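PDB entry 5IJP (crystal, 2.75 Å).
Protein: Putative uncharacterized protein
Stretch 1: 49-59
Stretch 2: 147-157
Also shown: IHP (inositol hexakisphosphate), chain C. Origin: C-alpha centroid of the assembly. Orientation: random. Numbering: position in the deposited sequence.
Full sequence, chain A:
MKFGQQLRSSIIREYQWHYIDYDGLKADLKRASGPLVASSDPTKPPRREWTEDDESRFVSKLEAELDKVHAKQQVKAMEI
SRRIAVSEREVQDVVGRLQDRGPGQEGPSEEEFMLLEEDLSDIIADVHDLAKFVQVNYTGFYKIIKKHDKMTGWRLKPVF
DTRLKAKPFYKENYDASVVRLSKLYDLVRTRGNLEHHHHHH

Stretch 1, residues 49-59: EWTEDDESRFV
Stretch 2, residues 147-157: KHDKMTGWRLK

Stretch 2 enters as a helix already under way at K147, while stretch 1 turns from loop into a helix at E52; the register sets W50 CA 5.9 Å from T152 CA and V59 CA 8.6 Å from L156 CA. K147 sets its CA-to-CB bond sideways (chi1 t); its long cationic chain leads off, NZ donating to IHP O41 at 2.8 Å. H148 (chi1 170°, chi2 -93°) points toward stretch 1, its ring offering two N-H donors and a flat surface: NE2 donates to E55 OE1 at 2.8 Å. E55 (t, p) also accepts from W50 (t, chi2 -106°), NE1 to OE1 2.8 Å, so one carboxylate oxygen joins two ring nitrogens. The H148 ring lies nearly parallel to that of F58 (t) but slid aside, centroids 4.9 Å apart. D149 (m) braces its own stretch: OD1 accepts from H148 ND1 (3.2 Å) and L156 N (2.9 Å). T152 (p) uses both branches: OG1 donates to H148 O at 2.7 Å, while methyl CG2 sits over the W50 face, 3.5 Å from CD2. G153, lacking CB, tolerates phi 107°, which would jam one against the preceding carbonyl. Extended W154 (m, chi2 62°, phi/psi -76/129) supplies a face for the W50 edge, CD1 to CD1 3.5 Å, and a donor, NE1, bonding weakly to W50 O at 3.3 Å. Finally, in branched, apolar L156 (chi1 -96°, between wells; chi2 t), CD1 lies 3.8 Å from F58 CD2, and both methyls touch V59 CG2, CD2 at 3.8 Å and CD1 at 3.9 Å.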

# COMPACT_ATOMS: atom_id res chain seq x y z
N GLU A 49 21.97 15.14 20.45
CA GLU A 49 21.90 15.57 19.05
C GLU A 49 21.88 14.38 18.08
O GLU A 49 22.37 13.30 18.42
CB GLU A 49 23.09 16.49 18.73
CG GLU A 49 22.77 17.61 17.76
CD GLU A 49 23.87 18.64 17.62
OE1 GLU A 49 24.85 18.36 16.90
OE2 GLU A 49 23.76 19.72 18.25
N TRP A 50 21.32 14.59 16.88
CA TRP A 50 21.23 13.57 15.83
C TRP A 50 22.54 13.52 15.05
O TRP A 50 23.04 14.57 14.62
CB TRP A 50 20.04 13.86 14.90
CG TRP A 50 19.62 12.70 14.05
CD1 TRP A 50 19.84 12.54 12.72
CD2 TRP A 50 18.87 11.56 14.48
NE1 TRP A 50 19.27 11.36 12.28
CE2 TRP A 50 18.66 10.74 13.34
CE3 TRP A 50 18.32 11.15 15.71
CZ2 TRP A 50 17.96 9.53 13.41
CZ3 TRP A 50 17.63 9.95 15.77
CH2 TRP A 50 17.46 9.15 14.63
N THR A 51 23.11 12.31 14.88
CA THR A 51 24.39 12.10 14.19
C THR A 51 24.24 11.35 12.86
O THR A 51 23.13 10.97 12.47
CB THR A 51 25.39 11.37 15.11
OG1 THR A 51 24.84 10.13 15.53
CG2 THR A 51 25.81 12.20 16.30
N GLU A 52 25.38 11.14 12.16
CA GLU A 52 25.50 10.41 10.90
C GLU A 52 25.18 8.92 11.15
O GLU A 52 24.56 8.28 10.30
CB GLU A 52 26.93 10.57 10.34
CG GLU A 52 27.09 10.15 8.89
CD GLU A 52 28.53 10.08 8.43
OE1 GLU A 52 29.21 9.09 8.77
OE2 GLU A 52 28.97 11.00 7.71
N ASP A 53 25.60 8.39 12.32
CA ASP A 53 25.37 7.01 12.75
C ASP A 53 23.89 6.77 13.06
O ASP A 53 23.37 5.70 12.74
CB ASP A 53 26.24 6.66 13.97
CG ASP A 53 27.73 6.81 13.76
OD1 ASP A 53 28.25 6.26 12.75
OD2 ASP A 53 28.40 7.43 14.61
N ASP A 54 23.22 7.78 13.66
CA ASP A 54 21.79 7.73 13.98
C ASP A 54 20.97 7.76 12.69
O ASP A 54 19.95 7.07 12.59
CB ASP A 54 21.38 8.91 14.89
CG ASP A 54 21.98 8.88 16.29
OD1 ASP A 54 21.93 7.81 16.94
OD2 ASP A 54 22.42 9.95 16.76
N GLU A 55 21.44 8.55 11.70
CA GLU A 55 20.84 8.72 10.38
C GLU A 55 20.92 7.42 9.57
O GLU A 55 19.92 7.03 8.98
CB GLU A 55 21.53 9.88 9.63
CG GLU A 55 20.85 10.28 8.33
CD GLU A 55 19.55 11.06 8.43
OE1 GLU A 55 19.27 11.65 9.49
OE2 GLU A 55 18.83 11.12 7.40
N SER A 56 22.09 6.75 9.57
CA SER A 56 22.34 5.48 8.88
C SER A 56 21.45 4.36 9.42
O SER A 56 20.97 3.53 8.65
CB SER A 56 23.81 5.09 8.98
OG SER A 56 24.64 6.06 8.37
N ARG A 57 21.21 4.37 10.75
CA ARG A 57 20.37 3.41 11.46
C ARG A 57 18.89 3.61 11.08
O ARG A 57 18.19 2.62 10.85
CB ARG A 57 20.57 3.56 12.99
CG ARG A 57 19.82 2.53 13.84
CD ARG A 57 19.85 2.85 15.32
NE ARG A 57 19.12 4.08 15.64
CZ ARG A 57 19.68 5.19 16.11
NH1 ARG A 57 20.99 5.23 16.35
NH2 ARG A 57 18.94 6.26 16.37
N PHE A 58 18.43 4.88 11.01
CA PHE A 58 17.05 5.23 10.66
C PHE A 58 16.71 4.89 9.21
O PHE A 58 15.65 4.33 8.97
CB PHE A 58 16.74 6.70 10.99
CG PHE A 58 15.30 7.10 10.79
CD1 PHE A 58 14.32 6.73 11.70
CD2 PHE A 58 14.92 7.87 9.70
CE1 PHE A 58 12.98 7.10 11.52
CE2 PHE A 58 13.58 8.25 9.52
CZ PHE A 58 12.63 7.86 10.43
N VAL A 59 17.61 5.24 8.26
CA VAL A 59 17.44 4.97 6.82
C VAL A 59 17.31 3.47 6.56
O VAL A 59 16.40 3.05 5.84
CB VAL A 59 18.52 5.66 5.94
CG1 VAL A 59 18.40 5.26 4.47
CG2 VAL A 59 18.46 7.18 6.08
N LYS A 147 8.40 14.08 9.80
CA LYS A 147 8.62 14.07 11.25
C LYS A 147 10.13 14.04 11.53
O LYS A 147 10.58 14.71 12.45
CB LYS A 147 7.93 12.86 11.90
CG LYS A 147 7.78 12.96 13.42
CD LYS A 147 7.29 11.65 14.03
CE LYS A 147 5.78 11.58 14.20
NZ LYS A 147 5.31 12.39 15.35
N HIS A 148 10.89 13.28 10.71
CA HIS A 148 12.35 13.16 10.77
C HIS A 148 13.00 14.50 10.45
O HIS A 148 13.89 14.94 11.19
CB HIS A 148 12.83 12.05 9.81
CG HIS A 148 14.32 11.99 9.62
ND1 HIS A 148 14.94 12.68 8.59
CD2 HIS A 148 15.25 11.33 10.33
CE1 HIS A 148 16.23 12.42 8.72
NE2 HIS A 148 16.47 11.61 9.75
N ASP A 149 12.54 15.17 9.38
CA ASP A 149 13.03 16.48 8.92
C ASP A 149 12.73 17.60 9.91
O ASP A 149 13.48 18.58 9.97
CB ASP A 149 12.44 16.81 7.53
CG ASP A 149 12.84 15.87 6.40
OD1 ASP A 149 13.41 14.79 6.69
OD2 ASP A 149 12.58 16.22 5.23
N LYS A 150 11.64 17.47 10.70
CA LYS A 150 11.22 18.45 11.70
C LYS A 150 11.89 18.26 13.06
O LYS A 150 12.22 19.25 13.71
CB LYS A 150 9.69 18.45 11.85
CG LYS A 150 8.96 19.25 10.77
CD LYS A 150 7.44 19.07 10.83
CE LYS A 150 6.73 19.99 11.81
NZ LYS A 150 6.68 21.39 11.33
N MET A 151 12.08 16.99 13.50
CA MET A 151 12.69 16.67 14.80
C MET A 151 14.22 16.76 14.80
O MET A 151 14.79 17.41 15.68
CB MET A 151 12.26 15.27 15.27
CG MET A 151 10.88 15.21 15.86
SD MET A 151 10.52 13.56 16.50
CE MET A 151 8.91 13.82 17.18
N THR A 152 14.88 16.09 13.84
CA THR A 152 16.34 16.01 13.74
C THR A 152 16.99 17.23 13.10
O THR A 152 18.03 17.69 13.57
CB THR A 152 16.77 14.70 13.03
OG1 THR A 152 16.56 14.83 11.62
CG2 THR A 152 16.05 13.46 13.56
N GLY A 153 16.40 17.71 12.01
CA GLY A 153 16.92 18.82 11.22
C GLY A 153 17.49 18.33 9.91
O GLY A 153 17.58 19.09 8.94
N TRP A 154 17.88 17.04 9.87
CA TRP A 154 18.43 16.34 8.71
C TRP A 154 17.26 16.04 7.76
O TRP A 154 16.23 15.51 8.21
CB TRP A 154 19.11 15.03 9.14
CG TRP A 154 20.30 15.17 10.04
CD1 TRP A 154 20.32 15.72 11.29
CD2 TRP A 154 21.61 14.64 9.82
NE1 TRP A 154 21.58 15.63 11.83
CE2 TRP A 154 22.39 14.96 10.95
CE3 TRP A 154 22.22 13.95 8.76
CZ2 TRP A 154 23.74 14.62 11.05
CZ3 TRP A 154 23.55 13.61 8.86
CH2 TRP A 154 24.30 13.93 10.00
N ARG A 155 17.39 16.40 6.48
CA ARG A 155 16.33 16.19 5.50
C ARG A 155 16.47 14.88 4.72
O ARG A 155 17.53 14.60 4.17
CB ARG A 155 16.19 17.39 4.55
CG ARG A 155 15.21 18.44 5.06
CD ARG A 155 15.53 19.82 4.51
NE ARG A 155 16.51 20.52 5.34
CZ ARG A 155 16.20 21.37 6.32
NH1 ARG A 155 14.93 21.64 6.60
NH2 ARG A 155 17.16 21.96 7.02
N LEU A 156 15.38 14.08 4.70
CA LEU A 156 15.31 12.79 4.00
C LEU A 156 14.35 12.83 2.80
O LEU A 156 14.40 11.94 1.95
CB LEU A 156 14.93 11.64 4.95
CG LEU A 156 16.07 10.80 5.52
CD1 LEU A 156 15.54 9.70 6.41
CD2 LEU A 156 16.94 10.19 4.42
N LYS A 157 13.50 13.87 2.74
CA LYS A 157 12.50 14.10 1.70
C LYS A 157 13.06 14.21 0.26
O LYS A 157 12.42 13.63 -0.62
CB LYS A 157 11.62 15.31 2.04
CG LYS A 157 10.22 15.26 1.43
CD LYS A 157 9.28 16.33 1.99
CE LYS A 157 8.58 15.93 3.28
NZ LYS A 157 7.55 14.89 3.05
C1 IHP C . 3.22 13.61 18.00
C2 IHP C . 1.84 13.81 17.40
C3 IHP C . 1.06 12.50 17.29
C4 IHP C . 1.01 11.77 18.62
C5 IHP C . 2.40 11.56 19.21
C6 IHP C . 3.14 12.88 19.34
O11 IHP C . 3.80 14.91 18.23
P1 IHP C . 5.31 15.45 17.94
O21 IHP C . 5.34 16.94 18.01
O31 IHP C . 6.20 14.79 19.00
O41 IHP C . 5.71 14.91 16.56
O12 IHP C . 2.00 14.36 16.07
P2 IHP C . 1.41 15.79 15.53
O22 IHP C . 2.52 16.81 15.77
O32 IHP C . 0.13 16.15 16.22
O42 IHP C . 1.24 15.62 14.02
O13 IHP C . 1.70 11.66 16.30
P3 IHP C . 1.20 11.20 14.84
O23 IHP C . 0.82 9.77 14.87
O33 IHP C . 0.05 12.12 14.43
O43 IHP C . 2.37 11.49 13.90
O14 IHP C . 0.41 10.47 18.40
P4 IHP C . -1.18 10.08 18.64
O24 IHP C . -1.54 9.11 17.52
O34 IHP C . -1.36 9.49 20.00
O44 IHP C . -2.00 11.36 18.45
O15 IHP C . 2.24 11.01 20.54
P5 IHP C . 2.61 9.58 21.16
O25 IHP C . 3.79 9.03 20.34
O35 IHP C . 1.40 8.68 20.91
O45 IHP C . 2.94 9.73 22.61
O16 IHP C . 4.49 12.59 19.76
P6 IHP C . 5.19 12.40 21.19
O26 IHP C . 4.09 12.50 22.26
O36 IHP C . 6.27 13.42 21.37
O46 IHP C . 5.73 10.97 21.20